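Local coordinates for PILD processed protein (Shewanella oneidensis, PDB 4D40) that probably serves as a pilin subunit that assembles, after processing by PilD, into the type IV pili used for cell adhesion, at residues 52-60 / 70-78. Numbering follows the deposited sequence.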
ATOM      1  N   LYS A  52       3.341  -0.252 -16.882  1.00 26.64           N
ATOM      2  CA  LYS A  52       2.023  -0.018 -16.287  1.00 26.05           C
ATOM      3  C   LYS A  52       1.197  -1.300 -16.118  1.00 25.55           C
ATOM      4  O   LYS A  52      -0.011  -1.231 -15.892  1.00 25.73           O
ATOM      5  CB  LYS A  52       1.229   0.995 -17.125  1.00 31.30           C
ATOM      6  CG  LYS A  52       1.938   2.333 -17.369  1.00 41.77           C
ATOM      7  CD  LYS A  52       1.951   3.212 -16.132  1.00 47.90           C
ATOM      8  CE  LYS A  52       2.885   4.409 -16.302  1.00 60.62           C
ATOM      9  NZ  LYS A  52       4.321   4.033 -16.160  1.00 57.42           N
ATOM     10  N   PHE A  53       1.843  -2.462 -16.209  1.00 24.70           N
ATOM     11  CA  PHE A  53       1.162  -3.732 -15.943  1.00 24.81           C
ATOM     12  C   PHE A  53       1.323  -4.205 -14.496  1.00 23.38           C
ATOM     13  O   PHE A  53       0.709  -5.203 -14.096  1.00 23.79           O
ATOM     14  CB  PHE A  53       1.666  -4.816 -16.899  1.00 27.12           C
ATOM     15  CG  PHE A  53       1.091  -4.714 -18.283  1.00 28.84           C
ATOM     16  CD1 PHE A  53      -0.262  -4.916 -18.500  1.00 29.00           C
ATOM     17  CD2 PHE A  53       1.903  -4.429 -19.371  1.00 30.68           C
ATOM     18  CE1 PHE A  53      -0.796  -4.828 -19.779  1.00 30.88           C
ATOM     19  CE2 PHE A  53       1.375  -4.338 -20.650  1.00 33.02           C
ATOM     20  CZ  PHE A  53       0.025  -4.546 -20.854  1.00 32.59           C
ATOM     21  N   GLY A  54       2.136  -3.492 -13.719  1.00 23.67           N
ATOM     22  CA  GLY A  54       2.316  -3.782 -12.306  1.00 23.17           C
ATOM     23  C   GLY A  54       2.364  -2.521 -11.466  1.00 22.41           C
ATOM     24  O   GLY A  54       2.380  -1.416 -12.006  1.00 23.63           O
ATOM     25  N   PHE A  55       2.381  -2.684 -10.146  1.00 20.07           N
ATOM     26  CA  PHE A  55       2.597  -1.561  -9.237  1.00 19.38           C
ATOM     27  C   PHE A  55       3.062  -2.023  -7.868  1.00 24.33           C
ATOM     28  O   PHE A  55       2.962  -3.199  -7.522  1.00 20.03           O
ATOM     29  CB  PHE A  55       1.317  -0.725  -9.069  1.00 18.96           C
ATOM     30  CG  PHE A  55       0.224  -1.422  -8.297  1.00 17.75           C
ATOM     31  CD1 PHE A  55       0.248  -1.478  -6.915  1.00 17.94           C
ATOM     32  CD2 PHE A  55      -0.841  -2.017  -8.963  1.00 20.97           C
ATOM     33  CE1 PHE A  55      -0.752  -2.111  -6.210  1.00 20.96           C
ATOM     34  CE2 PHE A  55      -1.840  -2.645  -8.266  1.00 21.23           C
ATOM     35  CZ  PHE A  55      -1.797  -2.693  -6.879  1.00 19.69           C
ATOM     36  N   SER A  56       3.546  -1.065  -7.086  1.00 19.45           N
ATOM     37  CA  SER A  56       3.827  -1.276  -5.677  1.00 20.97           C
ATOM     38  C   SER A  56       3.219  -0.144  -4.870  1.00 20.79           C
ATOM     39  O   SER A  56       3.502   1.029  -5.128  1.00 21.57           O
ATOM     40  CB  SER A  56       5.327  -1.342  -5.417  1.00 20.05           C
ATOM     41  OG  SER A  56       5.584  -1.368  -4.021  1.00 21.01           O
ATOM     42  N   LEU A  57       2.379  -0.510  -3.907  1.00 16.45           N
ATOM     43  CA  LEU A  57       1.870   0.429  -2.911  1.00 17.67           C
ATOM     44  C   LEU A  57       2.679   0.238  -1.645  1.00 18.92           C
ATOM     45  O   LEU A  57       2.890  -0.901  -1.220  1.00 18.74           O
ATOM     46  CB  LEU A  57       0.384   0.188  -2.627  1.00 19.14           C
ATOM     47  CG  LEU A  57      -0.614   0.695  -3.660  1.00 17.41           C
ATOM     48  CD1 LEU A  57      -1.986   0.053  -3.435  1.00 21.30           C
ATOM     49  CD2 LEU A  57      -0.712   2.211  -3.588  1.00 19.64           C
ATOM     50  N   LYS A  58       3.143   1.330  -1.035  1.00 18.07           N
ATOM     51  CA  LYS A  58       3.891   1.204   0.207  1.00 16.36           C
ATOM     52  C   LYS A  58       3.365   2.133   1.277  1.00 21.33           C
ATOM     53  O   LYS A  58       2.860   3.219   0.988  1.00 21.59           O
ATOM     54  CB  LYS A  58       5.377   1.491   0.001  1.00 20.88           C
ATOM     55  CG  LYS A  58       6.059   0.538  -0.963  1.00 21.48           C
ATOM     56  CD  LYS A  58       7.556   0.776  -0.986  1.00 27.58           C
ATOM     57  CE  LYS A  58       8.289  -0.392  -1.608  1.00 35.29           C
ATOM     58  NZ  LYS A  58       7.987  -0.477  -3.054  1.00 33.06           N
ATOM     59  N   ALA A  59       3.511   1.676   2.514  1.00 21.44           N
ATOM     60  CA  ALA A  59       3.249   2.480   3.698  1.00 18.19           C
ATOM     61  C   ALA A  59       4.509   2.496   4.545  1.00 16.96           C
ATOM     62  O   ALA A  59       4.886   1.479   5.128  1.00 20.45           O
ATOM     63  CB  ALA A  59       2.081   1.921   4.481  1.00 18.31           C
ATOM     64  N   VAL A  60       5.161   3.653   4.595  1.00 18.98           N
ATOM     65  CA  VAL A  60       6.424   3.805   5.309  1.00 19.31           C
ATOM     66  C   VAL A  60       6.179   4.469   6.647  1.00 20.02           C
ATOM     67  O   VAL A  60       5.744   5.618   6.683  1.00 23.73           O
ATOM     68  CB  VAL A  60       7.435   4.644   4.501  1.00 22.02           C
ATOM     69  CG1 VAL A  60       8.736   4.826   5.285  1.00 26.06           C
ATOM     70  CG2 VAL A  60       7.707   3.997   3.155  1.00 22.32           C
ATOM     71  N   GLY A  70       7.860  -2.393  10.194  1.00 25.68           N
ATOM     72  CA  GLY A  70       8.486  -1.406   9.337  1.00 26.21           C
ATOM     73  C   GLY A  70       7.628  -1.028   8.151  1.00 23.63           C
ATOM     74  O   GLY A  70       6.418  -0.827   8.272  1.00 24.78           O
ATOM     75  N   THR A  71       8.256  -0.946   6.987  1.00 25.41           N
ATOM     76  CA  THR A  71       7.543  -0.581   5.773  1.00 22.74           C
ATOM     77  C   THR A  71       6.682  -1.727   5.276  1.00 24.93           C
ATOM     78  O   THR A  71       7.146  -2.865   5.155  1.00 26.54           O
ATOM     79  CB  THR A  71       8.516  -0.156   4.666  1.00 23.73           C
ATOM     80  OG1 THR A  71       9.235   1.004   5.098  1.00 26.91           O
ATOM     81  CG2 THR A  71       7.764   0.164   3.371  1.00 26.78           C
ATOM     82  N   LEU A  72       5.429  -1.403   4.980  1.00 23.33           N
ATOM     83  CA  LEU A  72       4.466  -2.367   4.471  1.00 21.44           C
ATOM     84  C   LEU A  72       4.296  -2.147   2.983  1.00 22.31           C
ATOM     85  O   LEU A  72       4.249  -1.010   2.533  1.00 22.28           O
ATOM     86  CB  LEU A  72       3.120  -2.205   5.165  1.00 21.25           C
ATOM     87  CG  LEU A  72       3.156  -2.064   6.679  1.00 21.40           C
ATOM     88  CD1 LEU A  72       1.814  -1.546   7.167  1.00 23.71           C
ATOM     89  CD2 LEU A  72       3.505  -3.380   7.340  1.00 27.08           C
ATOM     90  N   SER A  73       4.203  -3.218   2.209  1.00 20.78           N
ATOM     91  CA  SER A  73       3.907  -3.046   0.797  1.00 19.60           C
ATOM     92  C   SER A  73       2.923  -4.084   0.299  1.00 22.62           C
ATOM     93  O   SER A  73       2.762  -5.153   0.888  1.00 21.79           O
ATOM     94  CB  SER A  73       5.180  -3.099  -0.046  1.00 21.76           C
ATOM     95  OG  SER A  73       5.724  -4.399  -0.072  1.00 26.13           O
ATOM     96  N   LEU A  74       2.284  -3.724  -0.807  1.00 19.75           N
ATOM     97  CA  LEU A  74       1.257  -4.526  -1.458  1.00 19.69           C
ATOM     98  C   LEU A  74       1.378  -4.291  -2.960  1.00 21.28           C
ATOM     99  O   LEU A  74       1.355  -3.143  -3.396  1.00 19.04           O
ATOM    100  CB  LEU A  74      -0.126  -4.127  -0.945  1.00 18.79           C
ATOM    101  CG  LEU A  74      -1.349  -4.726  -1.640  1.00 21.94           C
ATOM    102  CD1 LEU A  74      -1.262  -6.229  -1.623  1.00 29.99           C
ATOM    103  CD2 LEU A  74      -2.628  -4.253  -0.958  1.00 29.29           C
ATOM    104  N   ASP A  75       1.516  -5.357  -3.751  1.00 22.72           N
ATOM    105  CA  ASP A  75       1.664  -5.198  -5.203  1.00 19.16           C
ATOM    106  C   ASP A  75       0.432  -5.659  -5.983  1.00 18.66           C
ATOM    107  O   ASP A  75      -0.587  -6.055  -5.407  1.00 23.53           O
ATOM    108  CB  ASP A  75       2.921  -5.929  -5.717  1.00 23.34           C
ATOM    109  CG  ASP A  75       2.804  -7.449  -5.698  1.00 30.61           C
ATOM    110  OD1 ASP A  75       1.711  -7.999  -5.465  1.00 25.09           O
ATOM    111  OD2 ASP A  75       3.841  -8.099  -5.946  1.00 32.86           O
ATOM    112  N   HIS A  76       0.551  -5.599  -7.302  1.00 22.18           N
ATOM    113  CA  HIS A  76      -0.551  -5.904  -8.212  1.00 23.58           C
ATOM    114  C   HIS A  76      -0.972  -7.369  -8.196  1.00 25.69           C
ATOM    115  O   HIS A  76      -2.013  -7.726  -8.759  1.00 26.79           O
ATOM    116  CB  HIS A  76      -0.163  -5.516  -9.639  1.00 25.93           C
ATOM    117  CG  HIS A  76       1.109  -6.154 -10.109  1.00 23.86           C
ATOM    118  ND1 HIS A  76       2.347  -5.772  -9.643  1.00 25.51           N
ATOM    119  CD2 HIS A  76       1.335  -7.151 -10.998  1.00 24.58           C
ATOM    120  CE1 HIS A  76       3.281  -6.501 -10.226  1.00 28.45           C
ATOM    121  NE2 HIS A  76       2.695  -7.347 -11.051  1.00 27.88           N
ATOM    122  N   LYS A  77      -0.153  -8.217  -7.581  1.00 25.74           N
ATOM    123  CA  LYS A  77      -0.453  -9.645  -7.479  1.00 31.65           C
ATOM    124  C   LYS A  77      -1.035 -10.001  -6.113  1.00 31.16           C
ATOM    125  O   LYS A  77      -1.368 -11.158  -5.852  1.00 33.22           O
ATOM    126  CB  LYS A  77       0.807 -10.470  -7.732  1.00 38.71           C
ATOM    127  CG  LYS A  77       1.424 -10.247  -9.103  1.00 56.36           C
ATOM    128  CD  LYS A  77       2.736 -11.001  -9.264  1.00 78.05           C
ATOM    129  CE  LYS A  77       3.826 -10.445  -8.359  1.00 89.18           C
ATOM    130  NZ  LYS A  77       5.122 -11.135  -8.581  1.00 97.45           N
ATOM    131  N   GLY A  78      -1.153  -9.002  -5.247  1.00 22.97           N
ATOM    132  CA  GLY A  78      -1.692  -9.198  -3.919  1.00 21.96           C
ATOM    133  C   GLY A  78      -0.635  -9.602  -2.911  1.00 26.06           C
ATOM    134  O   GLY A  78      -0.958  -9.933  -1.773  1.00 27.34           O
TER
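T71, just ahead of strand 72-75, lies beside V60, their CG2 atoms 3.8 Å apart. From L72 onward the backbones are joined by bonds in both directions: L72 pairs with A59 (A59 N to L72 O, 2.8 Å) and L74 with L57 (L57 N to L74 O, 2.9 Å). These residues face helix 2-27, whose L20 and S16 touch L57, as in the pilin fold of sheet on long helix. On the other face, CB of S73 rests against CG of K58 at 3.9 Å, while K58 bends at its end so that NZ reaches S56 OG (2.7 Å). After D75, whose OD1 accepts from K77 N in an Asx turn, H76 lays its ring over G54, with G54 CA 3.4 Å from the centroid of the H76 ring in a CH-pi contact. With CG between the backbone N and the carbonyl carbon (chi1 70°), F55 sets one face of its ring against the H76 backbone, F55 CE2 lying 3.5 Å from H76 CA; an alanine here would probably strip that backbone of the ring face and leave Y30 without its edge-to-face mate. H76 N and ND1 each give F55 O a weak bond, implying that regular pairing yields to ring and CH-pi packing where strand 72-75 ends and strand 55-61 begins.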